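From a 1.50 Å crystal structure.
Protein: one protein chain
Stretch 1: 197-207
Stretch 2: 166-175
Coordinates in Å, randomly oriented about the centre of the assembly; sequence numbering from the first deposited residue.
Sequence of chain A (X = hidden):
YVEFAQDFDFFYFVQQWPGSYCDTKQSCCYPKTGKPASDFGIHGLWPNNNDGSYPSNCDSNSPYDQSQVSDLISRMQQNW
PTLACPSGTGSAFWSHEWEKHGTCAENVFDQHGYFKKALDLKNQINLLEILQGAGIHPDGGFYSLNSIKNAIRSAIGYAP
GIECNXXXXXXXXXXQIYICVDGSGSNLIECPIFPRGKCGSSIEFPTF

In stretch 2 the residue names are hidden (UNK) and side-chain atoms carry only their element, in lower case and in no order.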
# COMPACT_ATOMS: atom_id res chain seq x y z
N GLY A 197 6.33 13.34 -10.84
CA GLY A 197 5.41 13.42 -11.96
C GLY A 197 5.76 12.54 -13.15
O GLY A 197 4.87 12.06 -13.84
N LYS A 198 7.06 12.34 -13.39
CA LYS A 198 7.52 11.52 -14.51
C LYS A 198 7.16 12.16 -15.85
O LYS A 198 6.90 11.46 -16.83
CB LYS A 198 6.92 10.11 -14.45
CG LYS A 198 7.34 9.29 -13.24
CD LYS A 198 6.75 7.89 -13.29
CE LYS A 198 7.19 7.05 -12.10
NZ LYS A 198 6.60 5.68 -12.14
N CYS A 199 7.16 13.49 -15.89
CA CYS A 199 6.83 14.22 -17.11
C CYS A 199 8.05 14.81 -17.80
O CYS A 199 9.05 15.13 -17.15
CB CYS A 199 5.89 15.38 -16.80
SG CYS A 199 4.24 14.97 -16.17
N GLY A 200 7.96 14.96 -19.11
CA GLY A 200 9.04 15.57 -19.87
C GLY A 200 8.76 17.06 -19.90
O GLY A 200 7.71 17.49 -19.42
N SER A 201 9.68 17.85 -20.45
CA SER A 201 9.48 19.29 -20.53
C SER A 201 8.23 19.62 -21.35
O SER A 201 7.53 20.59 -21.07
CB SER A 201 10.71 19.96 -21.15
OG SER A 201 10.98 19.42 -22.44
N SER A 202 7.97 18.80 -22.36
CA SER A 202 6.79 18.96 -23.21
C SER A 202 6.05 17.63 -23.24
O SER A 202 6.67 16.57 -23.39
CB SER A 202 7.20 19.36 -24.64
OG SER A 202 7.92 18.32 -25.27
N ILE A 203 4.73 17.68 -23.07
CA ILE A 203 3.92 16.47 -23.05
C ILE A 203 2.68 16.54 -23.92
O ILE A 203 2.14 17.61 -24.18
CB ILE A 203 3.48 16.13 -21.61
CG1 ILE A 203 2.67 17.29 -21.03
CG2 ILE A 203 4.71 15.84 -20.75
CD1 ILE A 203 2.18 17.06 -19.60
N GLU A 204 2.22 15.37 -24.37
CA GLU A 204 1.04 15.28 -25.21
C GLU A 204 -0.25 15.31 -24.40
O GLU A 204 -0.30 14.83 -23.27
CB GLU A 204 1.07 13.98 -26.03
CG GLU A 204 -0.25 13.67 -26.72
CD GLU A 204 -0.31 12.27 -27.30
OE1 GLU A 204 0.02 11.30 -26.58
OE2 GLU A 204 -0.72 12.13 -28.47
N PHE A 205 -1.29 15.89 -24.98
CA PHE A 205 -2.62 15.96 -24.36
C PHE A 205 -3.47 15.24 -25.41
O PHE A 205 -4.08 15.88 -26.27
CB PHE A 205 -3.04 17.42 -24.20
CG PHE A 205 -4.26 17.63 -23.32
CD1 PHE A 205 -4.82 16.57 -22.60
CD2 PHE A 205 -4.84 18.89 -23.21
CE1 PHE A 205 -5.94 16.78 -21.78
CE2 PHE A 205 -5.96 19.10 -22.40
CZ PHE A 205 -6.51 18.04 -21.68
N PRO A 206 -3.51 13.90 -25.35
CA PRO A 206 -4.27 13.07 -26.30
C PRO A 206 -5.78 13.27 -26.35
O PRO A 206 -6.42 13.57 -25.34
CB PRO A 206 -3.90 11.65 -25.87
CG PRO A 206 -3.75 11.78 -24.40
CD PRO A 206 -2.96 13.07 -24.27
N THR A 207 -6.33 13.11 -27.54
CA THR A 207 -7.77 13.25 -27.73
C THR A 207 -8.41 12.03 -27.08
O THR A 207 -7.75 11.01 -26.87
CB THR A 207 -8.14 13.23 -29.22
OG1 THR A 207 -7.84 11.94 -29.76
CG2 THR A 207 -7.35 14.28 -29.98
N UNK A 166 2.82 6.91 -20.13
CA UNK A 166 3.22 6.78 -21.52
C UNK A 166 2.15 6.08 -22.36
O UNK A 166 1.51 5.14 -21.89
c UNK A 166 4.99 5.94 -23.08
c UNK A 166 5.60 6.62 -20.76
c UNK A 166 4.54 5.98 -21.64
N UNK A 167 1.97 6.55 -23.59
CA UNK A 167 0.99 5.94 -24.48
C UNK A 167 1.66 4.78 -25.20
O UNK A 167 2.77 4.39 -24.84
o UNK A 167 1.23 8.37 -27.25
c UNK A 167 0.46 6.97 -25.49
o UNK A 167 2.63 6.87 -26.48
c UNK A 167 1.52 7.44 -26.47
N UNK A 168 1.00 4.23 -26.21
CA UNK A 168 1.58 3.11 -26.95
C UNK A 168 2.77 3.55 -27.79
O UNK A 168 3.76 2.82 -27.90
o UNK A 168 -2.70 1.40 -28.25
c UNK A 168 -0.67 1.89 -27.11
c UNK A 168 0.52 2.47 -27.85
c UNK A 168 -1.54 1.02 -28.00
o UNK A 168 -1.05 -0.04 -28.45
N UNK A 169 2.69 4.74 -28.37
CA UNK A 169 3.76 5.27 -29.20
C UNK A 169 4.99 5.70 -28.40
O UNK A 169 5.98 6.17 -28.98
c UNK A 169 3.25 6.45 -30.03
o UNK A 169 2.20 6.05 -30.90
N UNK A 170 4.93 5.54 -27.09
CA UNK A 170 6.05 5.90 -26.24
C UNK A 170 6.11 7.37 -25.84
O UNK A 170 7.04 7.79 -25.15
N UNK A 171 5.12 8.14 -26.27
CA UNK A 171 5.08 9.56 -25.94
C UNK A 171 4.62 9.82 -24.51
O UNK A 171 3.73 9.14 -24.00
c UNK A 171 4.68 10.37 -28.32
o UNK A 171 4.07 10.98 -29.20
n UNK A 171 5.84 9.75 -28.55
c UNK A 171 4.14 10.30 -26.90
N UNK A 172 5.26 10.79 -23.87
CA UNK A 172 4.91 11.18 -22.50
C UNK A 172 3.64 12.00 -22.64
O UNK A 172 3.54 12.85 -23.52
o UNK A 172 5.72 12.40 -20.57
c UNK A 172 6.03 12.03 -21.90
N UNK A 173 2.66 11.75 -21.78
CA UNK A 173 1.39 12.46 -21.87
C UNK A 173 0.79 12.88 -20.54
O UNK A 173 1.04 12.26 -19.50
c UNK A 173 -0.73 9.30 -22.72
n UNK A 173 -1.09 9.69 -23.94
c UNK A 173 0.20 10.23 -21.95
c UNK A 173 0.39 11.58 -22.62
o UNK A 173 -1.11 8.25 -22.21
N UNK A 174 -0.02 13.93 -20.59
CA UNK A 174 -0.71 14.46 -19.41
C UNK A 174 -1.69 13.39 -18.94
O UNK A 174 -2.65 13.07 -19.65
c UNK A 174 -3.00 17.63 -19.26
c UNK A 174 -1.47 15.73 -19.77
c UNK A 174 -1.40 16.80 -17.53
c UNK A 174 -2.30 16.41 -18.68
N UNK A 175 -1.46 12.84 -17.75
CA UNK A 175 -2.31 11.78 -17.23
C UNK A 175 -3.20 12.18 -16.05
O UNK A 175 -4.42 12.06 -16.12
c UNK A 175 -3.35 8.98 -16.64
c UNK A 175 -1.41 10.59 -16.88
c UNK A 175 -2.08 7.65 -14.57
c UNK A 175 -2.10 9.42 -16.21
o UNK A 175 -3.92 6.14 -14.41
c UNK A 175 -3.32 7.22 -15.01
c UNK A 175 -1.48 8.74 -15.16
c UNK A 175 -3.96 7.88 -16.05

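Position 166 carries three carbons, the first bearing the other two, and nothing of stretch 1 lies in reach; a fork at the first carbon makes it Val 166. Position 167 has two carbons, the second carrying two oxygens, one of them 3.2 Å from Glu 204 OE1. Such a carboxylate is aspartate, Asp 167. The close pair, its OD1 and Glu 204 OE1, are two acceptors of like charge that share no hydrogen bond. Its OD2 takes a hydrogen bond from the backbone N of position 171 at 2.8 Å, bracing the type I turn that runs from Asp 167 to position 170.

Position 168 shows three carbons, the third with two oxygens, out of reach of stretch 1: Glu 168. At 169 a single carbon bears one oxygen, also remote, giving Ser 169. Position 170 has no side-chain atoms and no contact, so it is Gly 170; with phi/psi of 85/2, a CB would jam against the carbonyl O of Ser 169, so the turn itself calls for glycine.

Position 171 offers two carbons, the second with one oxygen and one nitrogen, an amide; its CB comes within 4.3 Å of Glu 204 OE1. This is Asn 171, whose backbone O accepts from Asp 167 N at 3.2 Å, closing the loop. Position 172 has one carbon and then one oxygen, lying against Ile 203 and Gly 200. This is Ser 172, with OG 3.6 Å from Ile 203 CG2 and 3.7 Å from Gly 200 N, a buried nitrogen left without a partner.

At 173 three carbons end in one oxygen and one nitrogen, reaching Glu 204 and Pro 206: Gln 173. Its NE2 gives a weak hydrogen bond to Glu 204 OE1 at 3.3 Å and lies 3.4 Å from Pro 206 CG. Position 174 has four carbons forked at the second, packed on Ile 203 and Phe 205. That is Leu 174, whose CD2 stands 4.0 Å from the centroid of the Phe 205 ring, over its face, while CB meets Ile 203 CD1 at 3.9 Å. Position 175 bears a carbon and a six-carbon ring with one oxygen, pointing away: Tyr 175.

Glu 204 N donates to Ser 172 O at 3.0 Å and Leu 174 N to Glu 204 O at 2.8 Å, both nearly straight, so one residue's backbone fixes a single bridge opposite Gln 173. The strands cross at 71°, and side chains finish the joint: Leu 174 supplies apolar packing, while Gln 173 reaches the carboxylate that Asp 167 crowds.

Stretch 2 (166-175) VDESGNSQLY
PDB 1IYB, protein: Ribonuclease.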